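Local coordinates for heme-binding protein A (Haemophilus parasuis 29755, PDB 3TPA), which is a family 5 extracellular solute-binding protein related to the glutathione-binding GbpA proteins, whose own ligand is uncertain despite its heme-binding name, at residues N41-F46 / G56-W61; F72-N77 / Y140-T145. The protein carries 1 engineered substitution. All coordinates share one frame; numbering follows the deposited sequence.

Contact 1 of 2, residues N41-F46 / G56-W61; sequences NRLVEF and GLAERW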
loop_
_atom_site.group_PDB
_atom_site.type_symbol
_atom_site.label_atom_id
_atom_site.label_comp_id
_atom_site.label_asym_id
_atom_site.label_seq_id
_atom_site.Cartn_x
_atom_site.Cartn_y
_atom_site.Cartn_z
ATOM N N ASN A 41 4.566 -11.916 -13.363
ATOM C CA ASN A 41 3.132 -12.060 -13.088
ATOM C C ASN A 41 2.930 -12.681 -11.738
ATOM O O ASN A 41 3.867 -13.234 -11.173
ATOM C CB ASN A 41 2.452 -12.962 -14.116
ATOM C CG ASN A 41 2.282 -12.282 -15.454
ATOM O OD1 ASN A 41 2.863 -12.691 -16.459
ATOM N ND2 ASN A 41 1.493 -11.220 -15.468
ATOM N N ARG A 42 1.698 -12.594 -11.233
ATOM C CA ARG A 42 1.300 -13.258 -9.996
ATOM C C ARG A 42 0.221 -14.281 -10.312
ATOM O O ARG A 42 -0.302 -14.297 -11.413
ATOM C CB ARG A 42 0.740 -12.233 -8.996
ATOM C CG ARG A 42 1.787 -11.470 -8.174
ATOM C CD ARG A 42 2.772 -10.658 -9.018
ATOM N NE ARG A 42 2.089 -9.672 -9.846
ATOM C CZ ARG A 42 2.684 -8.989 -10.813
ATOM N NH1 ARG A 42 3.966 -9.189 -11.048
ATOM N NH2 ARG A 42 2.003 -8.113 -11.541
ATOM N N LEU A 43 -0.115 -15.130 -9.339
ATOM C CA LEU A 43 -1.149 -16.151 -9.514
ATOM C C LEU A 43 -2.466 -15.509 -9.952
ATOM O O LEU A 43 -3.061 -15.917 -10.956
ATOM C CB LEU A 43 -1.334 -16.973 -8.233
ATOM C CG LEU A 43 -0.281 -18.067 -7.997
ATOM C CD1 LEU A 43 -0.412 -18.663 -6.608
ATOM C CD2 LEU A 43 -0.406 -19.161 -9.069
ATOM N N VAL A 44 -2.900 -14.499 -9.204
ATOM C CA VAL A 44 -4.013 -13.633 -9.611
ATOM C C VAL A 44 -3.531 -12.181 -9.587
ATOM O O VAL A 44 -2.590 -11.853 -8.862
ATOM C CB VAL A 44 -5.246 -13.806 -8.694
ATOM C CG1 VAL A 44 -5.653 -15.275 -8.621
ATOM C CG2 VAL A 44 -4.955 -13.256 -7.276
ATOM N N GLU A 45 -4.154 -11.315 -10.386
ATOM C CA GLU A 45 -3.693 -9.933 -10.526
ATOM C C GLU A 45 -4.829 -8.975 -10.201
ATOM O O GLU A 45 -5.981 -9.308 -10.417
ATOM C CB GLU A 45 -3.267 -9.670 -11.973
ATOM C CG GLU A 45 -2.358 -10.727 -12.581
ATOM C CD GLU A 45 -0.915 -10.506 -12.228
ATOM O OE1 GLU A 45 -0.036 -11.066 -12.919
ATOM O OE2 GLU A 45 -0.659 -9.761 -11.259
ATOM N N PHE A 46 -4.515 -7.775 -9.720
ATOM C CA PHE A 46 -5.570 -6.786 -9.468
ATOM C C PHE A 46 -6.146 -6.279 -10.797
ATOM O O PHE A 46 -5.399 -5.949 -11.709
ATOM C CB PHE A 46 -5.023 -5.594 -8.674
ATOM C CG PHE A 46 -4.628 -5.928 -7.254
ATOM C CD1 PHE A 46 -5.587 -6.115 -6.281
ATOM C CD2 PHE A 46 -3.293 -6.018 -6.896
ATOM C CE1 PHE A 46 -5.224 -6.412 -4.985
ATOM C CE2 PHE A 46 -2.922 -6.308 -5.601
ATOM C CZ PHE A 46 -3.893 -6.502 -4.639
ATOM N N GLY A 56 -4.634 -14.642 -13.152
ATOM C CA GLY A 56 -3.301 -14.322 -13.635
ATOM C C GLY A 56 -2.629 -15.581 -14.165
ATOM O O GLY A 56 -3.075 -16.154 -15.155
ATOM N N LEU A 57 -1.568 -16.034 -13.504
ATOM C CA LEU A 57 -0.941 -17.289 -13.894
ATOM C C LEU A 57 -1.811 -18.485 -13.490
ATOM O O LEU A 57 -1.671 -19.581 -14.032
ATOM C CB LEU A 57 0.448 -17.397 -13.284
ATOM C CG LEU A 57 1.448 -16.408 -13.884
ATOM C CD1 LEU A 57 2.783 -16.593 -13.205
ATOM C CD2 LEU A 57 1.555 -16.638 -15.381
ATOM N N ALA A 58 -2.701 -18.270 -12.523
ATOM C CA ALA A 58 -3.778 -19.212 -12.270
ATOM C C ALA A 58 -4.948 -18.837 -13.174
ATOM O O ALA A 58 -5.454 -17.712 -13.112
ATOM C CB ALA A 58 -4.207 -19.184 -10.805
ATOM N N GLU A 59 -5.367 -19.767 -14.029
ATOM C CA GLU A 59 -6.478 -19.488 -14.926
ATOM C C GLU A 59 -7.756 -19.466 -14.106
ATOM O O GLU A 59 -8.703 -18.760 -14.435
ATOM C CB GLU A 59 -6.557 -20.529 -16.047
ATOM C CG GLU A 59 -6.863 -21.931 -15.572
ATOM C CD GLU A 59 -6.689 -22.960 -16.676
ATOM O OE1 GLU A 59 -6.482 -22.562 -17.847
ATOM O OE2 GLU A 59 -6.753 -24.168 -16.372
ATOM N N ARG A 60 -7.774 -20.242 -13.031
ATOM C CA ARG A 60 -8.897 -20.208 -12.101
ATOM C C ARG A 60 -8.474 -20.729 -10.734
ATOM O O ARG A 60 -7.391 -21.290 -10.586
ATOM C CB ARG A 60 -10.087 -20.996 -12.647
ATOM C CG ARG A 60 -9.850 -22.475 -12.793
ATOM C CD ARG A 60 -11.143 -23.224 -13.152
ATOM N NE ARG A 60 -10.945 -24.657 -12.975
ATOM C CZ ARG A 60 -11.348 -25.344 -11.913
ATOM N NH1 ARG A 60 -12.010 -24.736 -10.938
ATOM N NH2 ARG A 60 -11.097 -26.644 -11.837
ATOM N N TRP A 61 -9.318 -20.515 -9.733
ATOM C CA TRP A 61 -9.019 -20.984 -8.383
ATOM C C TRP A 61 -10.296 -21.306 -7.624
ATOM O O TRP A 61 -11.372 -20.798 -7.956
ATOM C CB TRP A 61 -8.175 -19.964 -7.604
ATOM C CG TRP A 61 -8.867 -18.663 -7.315
ATOM C CD1 TRP A 61 -9.488 -18.301 -6.152
ATOM C CD2 TRP A 61 -9.010 -17.554 -8.206
ATOM N NE1 TRP A 61 -10.006 -17.034 -6.267
ATOM C CE2 TRP A 61 -9.729 -16.555 -7.520
ATOM C CE3 TRP A 61 -8.610 -17.311 -9.522
ATOM C CZ2 TRP A 61 -10.050 -15.340 -8.103
ATOM C CZ3 TRP A 61 -8.928 -16.112 -10.098
ATOM C CH2 TRP A 61 -9.643 -15.139 -9.393
#
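In the beta hairpin of strands 44-46 and 53-63, at one margin of a five-stranded antiparallel sheet, Leu43 and Val44 lie against Gly56, Leu57, Ala58 and Trp61. Two good backbone bonds fix the pairing: Leu57 N to Arg42 O, with an N-H...O angle of 171°, and Ala58 N to Leu43 O at 2.8 Å, the latter in the carbonyl plane and on a lone pair. Gly56 N adds a weak bond to the same Leu43 O. At Gly56 a beta carbon would collide with Arg42 O, Leu43 O and Glu45 CG, so the close approach, 4.1 Å between Val44 CA and Gly56 CA, depends on the absence of a side chain.

Strand 53-63 is broken by a classic beta bulge, where Glu59 and Arg60 both face Tyr73 of strand 69-74 and the chain turns a corner. Beyond it Trp61 presents one face of its indole to Val44 CG1, which sits 3.8 Å from the six-membered ring centroid and 19° off the ring normal, a CH-pi contact. At the other end Asn41 CB packs on Leu57 CG at 3.6 Å.

The Glu45 chain bends at chi2 (-84°), bringing its carboxylate back to the preceding loop. There OE1 accepts from Asn41 ND2 at 3.0 Å and from Arg42 N at 2.9 Å, the two donors arriving from opposite faces of the carboxylate plane, while OE2 forms a salt bridge with Arg42 NE. Outside the hairpin, Arg42 NH1 bonds to Ser36 O and Ser163 OG, and Asn41 OD1 pairs with Thr189 OG1.

Contact 2 of 2, residues F72-N77 / Y140-T145; sequences FYLRQN and YTVKIT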
loop_
_atom_site.group_PDB
_atom_site.type_symbol
_atom_site.label_atom_id
_atom_site.label_comp_id
_atom_site.label_asym_id
_atom_site.label_seq_id
_atom_site.Cartn_x
_atom_site.Cartn_y
_atom_site.Cartn_z
ATOM N N PHE A 72 -5.117 -23.458 -6.829
ATOM C CA PHE A 72 -4.892 -22.665 -8.034
ATOM C C PHE A 72 -4.608 -23.597 -9.178
ATOM O O PHE A 72 -3.725 -24.442 -9.079
ATOM C CB PHE A 72 -3.704 -21.715 -7.848
ATOM C CG PHE A 72 -3.925 -20.705 -6.778
ATOM C CD1 PHE A 72 -4.559 -19.500 -7.064
ATOM C CD2 PHE A 72 -3.544 -20.972 -5.476
ATOM C CE1 PHE A 72 -4.796 -18.580 -6.064
ATOM C CE2 PHE A 72 -3.780 -20.060 -4.469
ATOM C CZ PHE A 72 -4.405 -18.866 -4.759
ATOM N N TYR A 73 -5.376 -23.449 -10.253
ATOM C CA TYR A 73 -5.167 -24.222 -11.478
ATOM C C TYR A 73 -4.436 -23.354 -12.501
ATOM O O TYR A 73 -4.968 -22.364 -12.981
ATOM C CB TYR A 73 -6.506 -24.716 -12.040
ATOM C CG TYR A 73 -7.284 -25.542 -11.041
ATOM C CD1 TYR A 73 -7.011 -26.888 -10.862
ATOM C CD2 TYR A 73 -8.275 -24.966 -10.264
ATOM C CE1 TYR A 73 -7.718 -27.652 -9.938
ATOM C CE2 TYR A 73 -8.989 -25.715 -9.334
ATOM C CZ TYR A 73 -8.701 -27.052 -9.176
ATOM O OH TYR A 73 -9.410 -27.781 -8.253
ATOM N N LEU A 74 -3.213 -23.746 -12.828
ATOM C CA LEU A 74 -2.320 -22.906 -13.616
ATOM C C LEU A 74 -2.617 -22.895 -15.119
ATOM O O LEU A 74 -2.849 -23.934 -15.727
ATOM C CB LEU A 74 -0.867 -23.314 -13.367
ATOM C CG LEU A 74 -0.410 -23.410 -11.903
ATOM C CD1 LEU A 74 1.029 -23.869 -11.824
ATOM C CD2 LEU A 74 -0.578 -22.069 -11.164
ATOM N N ARG A 75 -2.610 -21.694 -15.691
ATOM C CA ARG A 75 -2.673 -21.452 -17.139
ATOM C C ARG A 75 -1.614 -22.289 -17.845
ATOM O O ARG A 75 -0.478 -22.375 -17.384
ATOM C CB ARG A 75 -2.367 -19.966 -17.384
ATOM C CG ARG A 75 -2.621 -19.453 -18.769
ATOM C CD ARG A 75 -2.520 -17.919 -18.783
ATOM N NE ARG A 75 -3.399 -17.324 -17.773
ATOM C CZ ARG A 75 -4.701 -17.103 -17.943
ATOM N NH1 ARG A 75 -5.420 -16.564 -16.964
ATOM N NH2 ARG A 75 -5.289 -17.427 -19.088
ATOM N N GLN A 76 -1.954 -22.888 -18.978
ATOM C CA GLN A 76 -0.963 -23.708 -19.679
ATOM C C GLN A 76 -0.217 -22.937 -20.770
ATOM O O GLN A 76 -0.708 -21.932 -21.265
ATOM C CB GLN A 76 -1.611 -24.967 -20.246
ATOM C CG GLN A 76 -2.202 -25.854 -19.179
ATOM C CD GLN A 76 -2.212 -27.293 -19.599
ATOM O OE1 GLN A 76 -1.375 -28.075 -19.161
ATOM N NE2 GLN A 76 -3.159 -27.657 -20.458
ATOM N N ASN A 77 0.981 -23.413 -21.106
ATOM C CA ASN A 77 1.783 -22.895 -22.220
ATOM C C ASN A 77 2.250 -21.466 -22.024
ATOM O O ASN A 77 2.386 -20.706 -22.984
ATOM C CB ASN A 77 1.043 -23.028 -23.558
ATOM C CG ASN A 77 0.658 -24.457 -23.867
ATOM O OD1 ASN A 77 1.512 -25.329 -24.035
ATOM N ND2 ASN A 77 -0.633 -24.704 -23.946
ATOM N N TYR A 140 0.161 -28.657 -12.859
ATOM C CA TYR A 140 -0.620 -27.446 -13.097
ATOM C C TYR A 140 -1.602 -27.087 -11.981
ATOM O O TYR A 140 -2.528 -26.307 -12.190
ATOM C CB TYR A 140 -1.276 -27.494 -14.483
ATOM C CG TYR A 140 -0.192 -27.561 -15.545
ATOM C CD1 TYR A 140 0.631 -26.465 -15.794
ATOM C CD2 TYR A 140 0.058 -28.738 -16.243
ATOM C CE1 TYR A 140 1.647 -26.536 -16.737
ATOM C CE2 TYR A 140 1.070 -28.815 -17.181
ATOM C CZ TYR A 140 1.860 -27.714 -17.426
ATOM O OH TYR A 140 2.872 -27.797 -18.364
ATOM N N THR A 141 -1.370 -27.633 -10.792
ATOM C CA THR A 141 -2.264 -27.408 -9.660
ATOM C C THR A 141 -1.481 -27.175 -8.367
ATOM O O THR A 141 -0.705 -28.033 -7.945
ATOM C CB THR A 141 -3.211 -28.614 -9.465
ATOM O OG1 THR A 141 -3.784 -28.982 -10.725
ATOM C CG2 THR A 141 -4.347 -28.288 -8.461
ATOM N N VAL A 142 -1.688 -26.017 -7.743
ATOM C CA VAL A 142 -0.989 -25.664 -6.504
ATOM C C VAL A 142 -1.988 -25.538 -5.353
ATOM O O VAL A 142 -2.962 -24.804 -5.452
ATOM C CB VAL A 142 -0.233 -24.330 -6.643
ATOM C CG1 VAL A 142 0.492 -23.988 -5.352
ATOM C CG2 VAL A 142 0.753 -24.403 -7.777
ATOM N N LYS A 143 -1.746 -26.252 -4.263
ATOM C CA LYS A 143 -2.647 -26.201 -3.119
ATOM C C LYS A 143 -2.022 -25.410 -1.976
ATOM O O LYS A 143 -0.945 -25.743 -1.492
ATOM C CB LYS A 143 -3.016 -27.608 -2.639
ATOM C CG LYS A 143 -4.030 -27.594 -1.497
ATOM C CD LYS A 143 -4.004 -28.886 -0.677
ATOM C CE LYS A 143 -4.555 -30.078 -1.435
ATOM N NZ LYS A 143 -4.570 -31.288 -0.558
ATOM N N ILE A 144 -2.688 -24.338 -1.569
ATOM C CA ILE A 144 -2.193 -23.539 -0.455
ATOM C C ILE A 144 -3.159 -23.673 0.705
ATOM O O ILE A 144 -4.351 -23.477 0.542
ATOM C CB ILE A 144 -1.999 -22.039 -0.829
ATOM C CG1 ILE A 144 -0.944 -21.874 -1.935
ATOM C CG2 ILE A 144 -1.564 -21.227 0.397
ATOM C CD1 ILE A 144 -0.717 -20.421 -2.362
ATOM N N THR A 145 -2.638 -24.012 1.874
ATOM C CA THR A 145 -3.463 -24.188 3.064
ATOM C C THR A 145 -3.103 -23.159 4.124
ATOM O O THR A 145 -1.919 -22.919 4.372
ATOM C CB THR A 145 -3.255 -25.594 3.645
ATOM O OG1 THR A 145 -3.556 -26.567 2.636
ATOM C CG2 THR A 145 -4.153 -25.832 4.881
HETATM O O HOH W 1 1.664 -25.954 -20.377
#
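Phe72 meets Ile144 obliquely, its CE2 lying 3.7 Å from Ile144 CD1, on the buried face of an antiparallel strand pair. Strands 72-74 and 141-145 run at 159° to each other, their axes 4.9 Å apart at closest. Phe72 and Val142 form a hydrogen-bonded pair: each backbone N gives a nearly straight bond to the other's O, both 2.9 Å long and in the carbonyl plane. Leu74 N gives the next bond, 2.7 Å to Tyr140 O, lying 31° out of the plane of the Tyr140 carbonyl.

On the Phe72 face Leu74 CD1 reaches Val142 CG2, and helix 94-105 packs against this layer through Ala94, Val97 and Phe101. On the other face the non-hydrogen-bonded pair Tyr73 and Thr141 lie side by side; Thr141 CG2, anti to its backbone N, touches Tyr73 CE1. Their polar ends look outside the pair, Tyr73 OH to Glu62 and Thr141 OG1 to Asp138.

Past the strand end, Gln76 crosses Tyr140 at about a right angle and sets OE1 over one ring face, 3.2 Å from Tyr140 CE2. A water bridges the same two loops, accepting from Asn77 N at 2.7 Å and lying 3.0 Å from Tyr140 OH.

Overall arrangement
Both contacts belong to one antiparallel sheet, ordered 44-46, 53-63, 69-74, 141-146, 131-136, so contact 1 joins its first two strands and contact 2 its third and fourth. Their centres are about 9 Å apart, and contact 1 closes along the chain before contact 2 opens. Strands 53-63 and 69-74 are sequential neighbours that connect them: Glu59 N lies 2.8 Å from Tyr73 O, a probable hydrogen bond, and Leu43 CD2 packs on Leu74 CD2 at 3.6 Å. Contact 2 instead closes a long excursion of 62 residues that includes helix 94-105. Local hairpin and distant return contribute strands to the same five-stranded sheet, with a corner at Glu59 in strand 53-63.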